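PDB 6ABJ: D-lactate dehydrogenase (Fermentative), which probably catalyses the NADH-dependent interconversion of pyruvate and D-lactate as a tetrameric dehydrogenase. Local coordinates for residues 35-41 and 324-329; 61-67 and 85-91; 18-24 and 43-49. Residues are numbered along the deposited sequence.

All three contacts lie in the same domain, away from the Rossmann-type NAD-binding sheet. Interactions 2 and 3 belong to one five-stranded parallel sheet with strand order 42-45, 18-21, 63-66, 87-90, 110-111. Their centres are about 9 Å apart, joined by neighbouring strands 18-21 and 63-66. Along the chain interaction 3 closes before interaction 2 opens; segment 35-41 falls between the segments of interaction 3, and 324-329 comes last. Interaction 1 lies about 14 Å from interaction 2 and 15 Å from interaction 3, centre to centre. It brings the C-terminal helix 317-335 back onto this N-terminal sheet. The domain is built from both ends of the chain, with the nucleotide-binding domain between them.

Interaction 1 of 3, residues 35-41 and 324-329; sequences SNHRHGF and ADTTLD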
loop_
_atom_site.group_PDB
_atom_site.type_symbol
_atom_site.label_atom_id
_atom_site.label_comp_id
_atom_site.label_asym_id
_atom_site.label_seq_id
_atom_site.Cartn_x
_atom_site.Cartn_y
_atom_site.Cartn_z
ATOM N N SER B 35 -34.457 -2.124 -9.836
ATOM C CA SER B 35 -35.149 -3.249 -10.415
ATOM C C SER B 35 -36.615 -3.332 -9.936
ATOM O O SER B 35 -37.479 -3.867 -10.631
ATOM C CB SER B 35 -34.395 -4.532 -10.076
ATOM O OG SER B 35 -35.131 -5.624 -10.599
ATOM N N ASN B 36 -36.877 -2.787 -8.771
ATOM C CA ASN B 36 -38.215 -2.779 -8.143
ATOM C C ASN B 36 -39.240 -1.833 -8.827
ATOM O O ASN B 36 -40.423 -1.870 -8.499
ATOM C CB ASN B 36 -38.080 -2.406 -6.654
ATOM C CG ASN B 36 -39.277 -2.835 -5.808
ATOM O OD1 ASN B 36 -39.916 -3.903 -6.022
ATOM N ND2 ASN B 36 -39.590 -2.008 -4.835
ATOM N N HIS B 37 -38.803 -1.052 -9.820
ATOM C CA HIS B 37 -39.684 -0.128 -10.563
ATOM C C HIS B 37 -40.784 -0.860 -11.331
ATOM O O HIS B 37 -41.755 -0.246 -11.721
ATOM C CB HIS B 37 -38.891 0.809 -11.508
ATOM C CG HIS B 37 -37.991 1.783 -10.792
ATOM N ND1 HIS B 37 -38.144 2.107 -9.457
ATOM C CD2 HIS B 37 -36.940 2.518 -11.233
ATOM C CE1 HIS B 37 -37.222 2.987 -9.106
ATOM N NE2 HIS B 37 -36.478 3.253 -10.166
ATOM N N ARG B 38 -40.646 -2.168 -11.526
ATOM C CA ARG B 38 -41.689 -2.980 -12.145
ATOM C C ARG B 38 -42.249 -4.026 -11.169
ATOM O O ARG B 38 -42.845 -4.986 -11.597
ATOM C CB ARG B 38 -41.161 -3.651 -13.439
ATOM C CG ARG B 38 -39.668 -4.018 -13.423
ATOM C CD ARG B 38 -38.858 -2.771 -13.808
ATOM N NE ARG B 38 -37.421 -2.991 -13.769
ATOM C CZ ARG B 38 -36.737 -3.634 -14.713
ATOM N NH1 ARG B 38 -37.351 -4.136 -15.776
ATOM N NH2 ARG B 38 -35.426 -3.780 -14.598
ATOM N N HIS B 39 -42.082 -3.830 -9.862
ATOM C CA HIS B 39 -42.694 -4.727 -8.883
ATOM C C HIS B 39 -43.376 -3.989 -7.750
ATOM O O HIS B 39 -44.458 -4.371 -7.352
ATOM C CB HIS B 39 -41.671 -5.720 -8.295
ATOM C CG HIS B 39 -41.095 -6.649 -9.307
ATOM N ND1 HIS B 39 -41.783 -7.742 -9.800
ATOM C CD2 HIS B 39 -39.909 -6.624 -9.960
ATOM C CE1 HIS B 39 -41.049 -8.351 -10.711
ATOM N NE2 HIS B 39 -39.907 -7.690 -10.824
ATOM N N GLY B 40 -42.736 -2.979 -7.183
ATOM C CA GLY B 40 -43.318 -2.251 -6.055
ATOM C C GLY B 40 -43.323 -3.050 -4.765
ATOM O O GLY B 40 -44.205 -2.873 -3.909
ATOM N N PHE B 41 -42.361 -3.946 -4.606
ATOM C CA PHE B 41 -42.259 -4.640 -3.346
ATOM C C PHE B 41 -41.786 -3.656 -2.260
ATOM O O PHE B 41 -41.282 -2.588 -2.543
ATOM C CB PHE B 41 -41.326 -5.853 -3.493
ATOM C CG PHE B 41 -41.805 -6.901 -4.499
ATOM C CD1 PHE B 41 -43.164 -7.154 -4.719
ATOM C CD2 PHE B 41 -40.879 -7.680 -5.201
ATOM C CE1 PHE B 41 -43.576 -8.139 -5.630
ATOM C CE2 PHE B 41 -41.283 -8.681 -6.087
ATOM C CZ PHE B 41 -42.632 -8.918 -6.307
ATOM N N ALA B 324 -30.651 -8.603 -9.716
ATOM C CA ALA B 324 -31.830 -8.010 -9.037
ATOM C C ALA B 324 -33.128 -8.322 -9.763
ATOM O O ALA B 324 -34.092 -8.725 -9.113
ATOM C CB ALA B 324 -31.646 -6.524 -8.893
ATOM N N ASP B 325 -33.141 -8.170 -11.090
ATOM C CA ASP B 325 -34.302 -8.458 -11.943
ATOM C C ASP B 325 -34.693 -9.943 -11.811
ATOM O O ASP B 325 -35.855 -10.298 -11.644
ATOM C CB ASP B 325 -33.939 -8.215 -13.428
ATOM C CG ASP B 325 -33.769 -6.751 -13.788
ATOM O OD1 ASP B 325 -34.009 -5.861 -12.981
ATOM O OD2 ASP B 325 -33.392 -6.498 -14.936
ATOM N N THR B 326 -33.702 -10.819 -11.919
ATOM C CA THR B 326 -33.908 -12.225 -11.796
ATOM C C THR B 326 -34.483 -12.554 -10.416
ATOM O O THR B 326 -35.483 -13.297 -10.313
ATOM C CB THR B 326 -32.641 -13.006 -12.129
ATOM O OG1 THR B 326 -32.444 -12.893 -13.557
ATOM C CG2 THR B 326 -32.831 -14.435 -11.814
ATOM N N THR B 327 -33.915 -11.973 -9.360
ATOM C CA THR B 327 -34.340 -12.319 -8.003
ATOM C C THR B 327 -35.797 -11.813 -7.737
ATOM O O THR B 327 -36.614 -12.558 -7.203
ATOM C CB THR B 327 -33.354 -11.741 -6.996
ATOM O OG1 THR B 327 -32.059 -12.337 -7.232
ATOM C CG2 THR B 327 -33.791 -11.986 -5.570
ATOM N N LEU B 328 -36.108 -10.576 -8.132
ATOM C CA LEU B 328 -37.455 -10.049 -7.984
ATOM C C LEU B 328 -38.466 -10.834 -8.852
ATOM O O LEU B 328 -39.573 -11.174 -8.370
ATOM C CB LEU B 328 -37.488 -8.528 -8.249
ATOM C CG LEU B 328 -36.676 -7.688 -7.238
ATOM C CD1 LEU B 328 -36.947 -6.198 -7.350
ATOM C CD2 LEU B 328 -36.884 -8.122 -5.799
ATOM N N ASP B 329 -38.088 -11.176 -10.088
ATOM C CA ASP B 329 -38.926 -12.049 -10.906
ATOM C C ASP B 329 -39.137 -13.408 -10.252
ATOM O O ASP B 329 -40.252 -13.956 -10.316
ATOM C CB ASP B 329 -38.392 -12.215 -12.331
ATOM C CG ASP B 329 -38.571 -10.949 -13.192
ATOM O OD1 ASP B 329 -39.331 -10.007 -12.789
ATOM O OD2 ASP B 329 -37.987 -10.919 -14.306
#
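This is a loop-to-helix contact on one face of the parallel alpha/beta domain. The turn that leaves helix 26-35 and leads into strand 42-45 packs against the C-terminal helix 317-335. The two segments are 283 residues apart at their closest ends. Such a return of the C-terminal helix to the N-terminal domain is a feature of the D-isomer specific 2-hydroxyacid dehydrogenase fold.

Leu328 is the apolar centre. Leu328 CB lies 3.5 Å from His39 CD2, and Leu328 CD2 is 4.1 Å from Phe41 CD2. Leu328 CD1 approaches the backbone and is 3.7 Å from Asn36 N. The Leu328 carbonyl oxygen lies over one face of the His39 ring and at the edge of the Phe41 ring. Phe32 and Ile19 also touch Leu328, so this side chain is buried between the turn, helix 26-35 and the sheet. Ser35 CB packs on Ala324 CB at 3.6 Å.

The turn is held in shape from within. Asn36 O accepts hydrogen bonds from His39 N and Gly40 N, both at 2.9 Å. The Asn36 side chain closes onto Phe41, with Phe41 N to Asn36 OD1 at 2.8 Å and Asn36 ND2 to Phe41 O at 2.9 Å. Gly40 has positive phi, which suits glycine.

Polar contacts border the apolar patch. Asp325 uses one carboxylate oxygen twice: OD1 forms a salt bridge with Arg38 NH2 at 3.0 Å, and Ser35 OG donates a hydrogen bond to the same Asp325 OD1 at 2.6 Å.

Interaction 2 of 3, residues 61-67 and 85-91; sequences FEVVCAF and TRLVALR
Parallel strands 63-66 and 87-90 have axes 4.6 Å apart, crossing at -25°. Their residues are extended (phi about -95 to -150°, psi about 115 to 155°); Glu62 (-74/-31) and Arg86 (-115/-11) break the run. The register pairs Val63 with Leu87, Val64 with Val88, Cys65 with Ala89 and Ala66 with Leu90.

Val64 N donates to Leu87 O (3.0 Å) and Val64 O accepts from Ala89 N (2.8 Å). Ala66 N donates to Ala89 O (2.9 Å) and Ala66 O accepts from Arg91 N (3.0 Å). Glu62 O takes both Arg86 N (2.7 Å) and Leu87 N (3.1 Å). The Val63 backbone bonds Leu20, Cys65 bonds Leu20 and Phe22, and Val88 bonds Pro109 and Val111 on the far side.

The pair closes a beta-alpha-beta unit through helix 74-82. Val63, Cys65, Leu87 and Ala89 share one face; Val64, Ala66, Val88 and Leu90 share the other.

At the start, Thr85 OG1 (chi1 m) donates to Phe61 O at 2.8 Å. Glu62 OE2 (chi1, chi2 t) forms a very short salt bridge with Arg86 NH1 (chi1 m, chi2 t, chi3 p), 2.4 Å. Arg91 (chi1 p, chi2 and chi3 t) bonds Phe22 O through NH2; Arg91 NH1 bonds Cys65 SG weakly at 3.7 Å. Phe67 (chi1 t) lies about 4 Å, side chain to side chain, from Phe314, which binds NADH; none is bound to this chain.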
loop_
_atom_site.group_PDB
_atom_site.type_symbol
_atom_site.label_atom_id
_atom_site.label_comp_id
_atom_site.label_asym_id
_atom_site.label_seq_id
_atom_site.Cartn_x
_atom_site.Cartn_y
_atom_site.Cartn_z
ATOM N N PHE B 61 -41.707 -11.197 8.160
ATOM C CA PHE B 61 -41.363 -10.925 6.769
ATOM C C PHE B 61 -41.570 -12.186 5.971
ATOM O O PHE B 61 -41.060 -13.287 6.318
ATOM C CB PHE B 61 -39.887 -10.459 6.614
ATOM C CG PHE B 61 -39.642 -9.029 7.003
ATOM C CD1 PHE B 61 -39.738 -8.033 6.043
ATOM C CD2 PHE B 61 -39.315 -8.675 8.308
ATOM C CE1 PHE B 61 -39.499 -6.700 6.349
ATOM C CE2 PHE B 61 -39.058 -7.342 8.631
ATOM C CZ PHE B 61 -39.154 -6.354 7.639
ATOM N N GLU B 62 -42.307 -12.031 4.879
ATOM C CA GLU B 62 -42.684 -13.164 4.070
ATOM C C GLU B 62 -41.546 -13.702 3.251
ATOM O O GLU B 62 -41.477 -14.918 2.952
ATOM C CB GLU B 62 -43.800 -12.760 3.120
ATOM C CG GLU B 62 -44.669 -13.945 2.842
ATOM C CD GLU B 62 -46.017 -13.591 2.278
ATOM O OE1 GLU B 62 -46.453 -12.416 2.397
ATOM O OE2 GLU B 62 -46.610 -14.515 1.708
ATOM N N VAL B 63 -40.647 -12.778 2.884
ATOM C CA VAL B 63 -39.524 -13.152 2.043
ATOM C C VAL B 63 -38.252 -12.605 2.640
ATOM O O VAL B 63 -38.229 -11.462 3.129
ATOM C CB VAL B 63 -39.672 -12.643 0.604
ATOM C CG1 VAL B 63 -38.449 -13.061 -0.237
ATOM C CG2 VAL B 63 -40.963 -13.187 0.004
ATOM N N VAL B 64 -37.241 -13.465 2.671
ATOM C CA VAL B 64 -35.901 -13.040 3.112
ATOM C C VAL B 64 -34.956 -13.260 1.963
ATOM O O VAL B 64 -35.005 -14.299 1.282
ATOM C CB VAL B 64 -35.443 -13.678 4.457
ATOM C CG1 VAL B 64 -36.456 -13.403 5.554
ATOM C CG2 VAL B 64 -35.179 -15.156 4.339
ATOM N N CYS B 65 -34.119 -12.244 1.700
ATOM C CA CYS B 65 -33.194 -12.314 0.584
ATOM C C CYS B 65 -31.763 -12.422 1.138
ATOM O O CYS B 65 -31.339 -11.552 1.886
ATOM C CB CYS B 65 -33.338 -11.103 -0.360
ATOM S SG CYS B 65 -32.107 -11.189 -1.712
ATOM N N ALA B 66 -31.072 -13.506 0.811
ATOM C CA ALA B 66 -29.791 -13.843 1.437
ATOM C C ALA B 66 -28.692 -13.943 0.399
ATOM O O ALA B 66 -28.936 -14.221 -0.760
ATOM C CB ALA B 66 -29.853 -15.172 2.185
ATOM N N PHE B 67 -27.459 -13.742 0.853
ATOM C CA PHE B 67 -26.333 -13.912 0.005
ATOM C C PHE B 67 -25.589 -15.098 0.552
ATOM O O PHE B 67 -25.955 -15.652 1.586
ATOM C CB PHE B 67 -25.454 -12.607 0.050
ATOM C CG PHE B 67 -24.420 -12.555 -1.030
ATOM C CD1 PHE B 67 -24.719 -12.915 -2.330
ATOM C CD2 PHE B 67 -23.139 -12.123 -0.759
ATOM C CE1 PHE B 67 -23.768 -12.906 -3.330
ATOM C CE2 PHE B 67 -22.170 -12.105 -1.761
ATOM C CZ PHE B 67 -22.491 -12.452 -3.052
ATOM N N THR B 85 -41.684 -16.574 7.855
ATOM C CA THR B 85 -41.041 -16.374 6.568
ATOM C C THR B 85 -41.445 -17.501 5.668
ATOM O O THR B 85 -41.458 -18.658 6.099
ATOM C CB THR B 85 -39.516 -16.271 6.729
ATOM O OG1 THR B 85 -39.225 -15.089 7.474
ATOM C CG2 THR B 85 -38.840 -16.238 5.392
ATOM N N ARG B 86 -41.832 -17.194 4.431
ATOM C CA ARG B 86 -42.374 -18.244 3.544
ATOM C C ARG B 86 -41.520 -18.524 2.321
ATOM O O ARG B 86 -41.705 -19.541 1.672
ATOM C CB ARG B 86 -43.827 -17.932 3.106
ATOM C CG ARG B 86 -44.876 -17.906 4.230
ATOM C CD ARG B 86 -46.248 -17.451 3.676
ATOM N NE ARG B 86 -46.725 -18.304 2.554
ATOM C CZ ARG B 86 -47.374 -17.866 1.459
ATOM N NH1 ARG B 86 -47.721 -16.585 1.298
ATOM N NH2 ARG B 86 -47.694 -18.728 0.504
ATOM N N LEU B 87 -40.523 -17.670 2.043
ATOM C CA LEU B 87 -39.616 -17.893 0.933
ATOM C C LEU B 87 -38.200 -17.327 1.270
ATOM O O LEU B 87 -38.085 -16.244 1.821
ATOM C CB LEU B 87 -40.151 -17.224 -0.335
ATOM C CG LEU B 87 -39.245 -17.220 -1.565
ATOM C CD1 LEU B 87 -39.088 -18.562 -2.261
ATOM C CD2 LEU B 87 -39.778 -16.191 -2.529
ATOM N N VAL B 88 -37.181 -18.102 0.903
ATOM C CA VAL B 88 -35.798 -17.660 0.965
ATOM C C VAL B 88 -35.343 -17.432 -0.470
ATOM O O VAL B 88 -35.308 -18.358 -1.249
ATOM C CB VAL B 88 -34.917 -18.789 1.575
ATOM C CG1 VAL B 88 -33.422 -18.404 1.537
ATOM C CG2 VAL B 88 -35.350 -19.096 3.002
ATOM N N ALA B 89 -35.041 -16.187 -0.819
ATOM C CA ALA B 89 -34.556 -15.835 -2.154
ATOM C C ALA B 89 -33.052 -15.566 -2.023
ATOM O O ALA B 89 -32.665 -14.633 -1.290
ATOM C CB ALA B 89 -35.214 -14.581 -2.669
ATOM N N LEU B 90 -32.233 -16.336 -2.746
ATOM C CA LEU B 90 -30.740 -16.140 -2.719
ATOM C C LEU B 90 -30.412 -15.239 -3.874
ATOM O O LEU B 90 -30.730 -15.548 -5.055
ATOM C CB LEU B 90 -29.996 -17.426 -2.885
ATOM C CG LEU B 90 -30.450 -18.612 -2.064
ATOM C CD1 LEU B 90 -29.719 -19.853 -2.491
ATOM C CD2 LEU B 90 -30.225 -18.325 -0.601
ATOM N N ARG B 91 -29.788 -14.094 -3.584
ATOM C CA ARG B 91 -29.316 -13.197 -4.643
ATOM C C ARG B 91 -27.909 -13.653 -5.097
ATOM O O ARG B 91 -26.977 -12.852 -5.203
ATOM C CB ARG B 91 -29.296 -11.723 -4.216
ATOM C CG ARG B 91 -28.556 -11.411 -2.923
ATOM C CD ARG B 91 -28.669 -9.931 -2.572
ATOM N NE ARG B 91 -27.769 -9.519 -1.492
ATOM C CZ ARG B 91 -28.022 -9.663 -0.193
ATOM N NH1 ARG B 91 -29.153 -10.223 0.215
ATOM N NH2 ARG B 91 -27.135 -9.247 0.702
#

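Interaction 3 of 3, residues 18-24 and 43-49; sequences RILFFSS and LHFQQAH
A beta-alpha-beta unit through helix 26-35 forms one edge of the sheet. Its parallel strands 18-21 and 43-45 are extended (phi about -95 to -130°, psi about 105 to 140°), axes 4.8 Å apart, crossing at -17°. Ile19 pairs with Leu43, Leu20 with His44 and Phe21 with Phe45.

The backbone bonds are His44 N to Ile19 O (2.8 Å), Phe21 N to His44 O (2.7 Å) and Gln46 N to Phe21 O (2.8 Å). Ser23 takes a left-handed conformation (56/39), which turns the chain. Ser24 N then bonds Gln46 O (3.1 Å), and Ser23 N bonds Ala48 O (2.9 Å).

Ile19, Phe21, Leu43 and Phe45 (all chi1 m) share a face. Phe21 CD1 lies 3.6 Å from Phe45 CE1, rings oblique. Leu20 is t.

His49 ND1 (chi1 m) donates to Ser23 OG (2.9 Å), which also bonds Asp70. One water donates to Ser24 O (2.7 Å) and Gln47 O (2.6 Å). The chemistry implies one apolar face on a backbone-bonded strand pair, and a polar end bridged by a water.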
loop_
_atom_site.group_PDB
_atom_site.type_symbol
_atom_site.label_atom_id
_atom_site.label_comp_id
_atom_site.label_asym_id
_atom_site.label_seq_id
_atom_site.Cartn_x
_atom_site.Cartn_y
_atom_site.Cartn_z
ATOM N N ARG B 18 -43.354 -7.960 1.494
ATOM C CA ARG B 18 -42.226 -7.369 2.199
ATOM C C ARG B 18 -41.013 -8.310 2.092
ATOM O O ARG B 18 -41.163 -9.544 2.225
ATOM C CB ARG B 18 -42.558 -7.070 3.673
ATOM C CG ARG B 18 -43.768 -6.159 3.878
ATOM C CD ARG B 18 -43.815 -5.577 5.288
ATOM N NE ARG B 18 -43.615 -6.617 6.316
ATOM C CZ ARG B 18 -42.982 -6.444 7.478
ATOM N NH1 ARG B 18 -42.428 -5.283 7.768
ATOM N NH2 ARG B 18 -42.874 -7.450 8.349
ATOM N N ILE B 19 -39.838 -7.726 1.824
ATOM C CA ILE B 19 -38.589 -8.530 1.612
ATOM C C ILE B 19 -37.515 -7.950 2.506
ATOM O O ILE B 19 -37.290 -6.734 2.499
ATOM C CB ILE B 19 -38.090 -8.529 0.141
ATOM C CG1 ILE B 19 -39.172 -9.023 -0.826
ATOM C CG2 ILE B 19 -36.858 -9.432 -0.016
ATOM C CD1 ILE B 19 -38.991 -8.586 -2.256
ATOM N N LEU B 20 -36.959 -8.802 3.367
ATOM C CA LEU B 20 -35.855 -8.417 4.224
ATOM C C LEU B 20 -34.543 -8.963 3.633
ATOM O O LEU B 20 -34.380 -10.179 3.484
ATOM C CB LEU B 20 -36.050 -8.916 5.679
ATOM C CG LEU B 20 -34.916 -8.563 6.662
ATOM C CD1 LEU B 20 -34.735 -7.052 6.818
ATOM C CD2 LEU B 20 -35.188 -9.229 8.010
ATOM N N PHE B 21 -33.605 -8.049 3.335
ATOM C CA PHE B 21 -32.265 -8.408 2.850
ATOM C C PHE B 21 -31.238 -8.416 3.992
ATOM O O PHE B 21 -31.138 -7.421 4.697
ATOM C CB PHE B 21 -31.789 -7.366 1.840
ATOM C CG PHE B 21 -32.603 -7.310 0.563
ATOM C CD1 PHE B 21 -33.881 -6.729 0.543
ATOM C CD2 PHE B 21 -32.076 -7.803 -0.618
ATOM C CE1 PHE B 21 -34.613 -6.671 -0.643
ATOM C CE2 PHE B 21 -32.778 -7.724 -1.801
ATOM C CZ PHE B 21 -34.070 -7.175 -1.811
ATOM N N PHE B 22 -30.558 -9.551 4.191
ATOM C CA PHE B 22 -29.505 -9.656 5.144
ATOM C C PHE B 22 -28.187 -9.481 4.344
ATOM O O PHE B 22 -28.192 -9.586 3.110
ATOM C CB PHE B 22 -29.491 -11.003 5.859
ATOM C CG PHE B 22 -30.538 -11.155 6.889
ATOM C CD1 PHE B 22 -30.310 -10.759 8.201
ATOM C CD2 PHE B 22 -31.806 -11.672 6.538
ATOM C CE1 PHE B 22 -31.299 -10.881 9.165
ATOM C CE2 PHE B 22 -32.808 -11.784 7.502
ATOM C CZ PHE B 22 -32.546 -11.394 8.826
ATOM N N SER B 23 -27.128 -9.123 5.070
ATOM C CA SER B 23 -25.755 -8.875 4.510
ATOM C C SER B 23 -25.768 -7.819 3.390
ATOM O O SER B 23 -25.091 -7.932 2.410
ATOM C CB SER B 23 -25.128 -10.188 4.070
ATOM O OG SER B 23 -24.964 -11.103 5.186
ATOM N N SER B 24 -26.566 -6.784 3.572
ATOM C CA SER B 24 -26.822 -5.792 2.512
ATOM C C SER B 24 -25.654 -4.847 2.318
ATOM O O SER B 24 -25.055 -4.398 3.300
ATOM C CB SER B 24 -28.047 -4.973 2.853
ATOM O OG SER B 24 -29.210 -5.805 3.012
ATOM N N LEU B 43 -39.073 -3.088 0.209
ATOM C CA LEU B 43 -37.703 -3.560 0.446
ATOM C C LEU B 43 -37.085 -3.047 1.709
ATOM O O LEU B 43 -36.999 -1.845 1.895
ATOM C CB LEU B 43 -36.824 -3.119 -0.707
ATOM C CG LEU B 43 -37.375 -3.418 -2.111
ATOM C CD1 LEU B 43 -36.339 -2.990 -3.139
ATOM C CD2 LEU B 43 -37.699 -4.902 -2.291
ATOM N N HIS B 44 -36.628 -3.977 2.557
ATOM C CA HIS B 44 -35.905 -3.662 3.795
ATOM C C HIS B 44 -34.484 -4.215 3.723
ATOM O O HIS B 44 -34.268 -5.422 3.515
ATOM C CB HIS B 44 -36.659 -4.222 5.018
ATOM C CG HIS B 44 -37.945 -3.491 5.316
ATOM N ND1 HIS B 44 -38.036 -2.499 6.271
ATOM C CD2 HIS B 44 -39.180 -3.591 4.767
ATOM C CE1 HIS B 44 -39.270 -2.024 6.304
ATOM N NE2 HIS B 44 -39.981 -2.664 5.392
ATOM N N PHE B 45 -33.519 -3.327 3.909
ATOM C CA PHE B 45 -32.067 -3.663 3.829
ATOM C C PHE B 45 -31.406 -3.646 5.205
ATOM O O PHE B 45 -31.160 -2.622 5.748
ATOM C CB PHE B 45 -31.347 -2.690 2.891
ATOM C CG PHE B 45 -31.833 -2.759 1.488
ATOM C CD1 PHE B 45 -31.474 -3.840 0.674
ATOM C CD2 PHE B 45 -32.677 -1.801 0.969
ATOM C CE1 PHE B 45 -31.919 -3.940 -0.634
ATOM C CE2 PHE B 45 -33.151 -1.916 -0.340
ATOM C CZ PHE B 45 -32.778 -2.977 -1.147
ATOM N N GLN B 46 -31.112 -4.815 5.734
ATOM C CA GLN B 46 -30.344 -4.994 6.949
ATOM C C GLN B 46 -28.879 -5.323 6.616
ATOM O O GLN B 46 -28.564 -6.307 5.927
ATOM C CB GLN B 46 -30.955 -6.169 7.718
ATOM C CG GLN B 46 -30.197 -6.685 8.910
ATOM C CD GLN B 46 -29.869 -5.570 9.874
ATOM O OE1 GLN B 46 -28.687 -5.301 10.179
ATOM N NE2 GLN B 46 -30.914 -4.872 10.318
ATOM N N GLN B 47 -27.951 -4.558 7.170
ATOM C CA GLN B 47 -26.540 -4.857 6.952
ATOM C C GLN B 47 -26.076 -6.150 7.628
ATOM O O GLN B 47 -25.187 -6.822 7.150
ATOM C CB GLN B 47 -25.699 -3.694 7.489
ATOM C CG GLN B 47 -26.009 -2.391 6.789
ATOM C CD GLN B 47 -25.025 -1.312 7.196
ATOM O OE1 GLN B 47 -24.141 -1.539 8.040
ATOM N NE2 GLN B 47 -25.171 -0.128 6.603
ATOM N N ALA B 48 -26.653 -6.496 8.764
ATOM C CA ALA B 48 -26.138 -7.631 9.513
ATOM C C ALA B 48 -26.293 -8.936 8.770
ATOM O O ALA B 48 -27.211 -9.102 8.002
ATOM C CB ALA B 48 -26.855 -7.721 10.845
ATOM N N HIS B 49 -25.361 -9.852 9.025
ATOM C CA HIS B 49 -25.449 -11.226 8.570
ATOM C C HIS B 49 -26.646 -11.950 9.165
ATOM O O HIS B 49 -26.979 -11.759 10.331
ATOM C CB HIS B 49 -24.211 -12.039 8.932
ATOM C CG HIS B 49 -22.934 -11.501 8.379
ATOM N ND1 HIS B 49 -22.843 -10.879 7.149
ATOM C CD2 HIS B 49 -21.677 -11.504 8.896
ATOM C CE1 HIS B 49 -21.586 -10.523 6.933
ATOM N NE2 HIS B 49 -20.862 -10.893 7.977
HETATM O O HOH W 1 -23.754 -5.806 5.220
#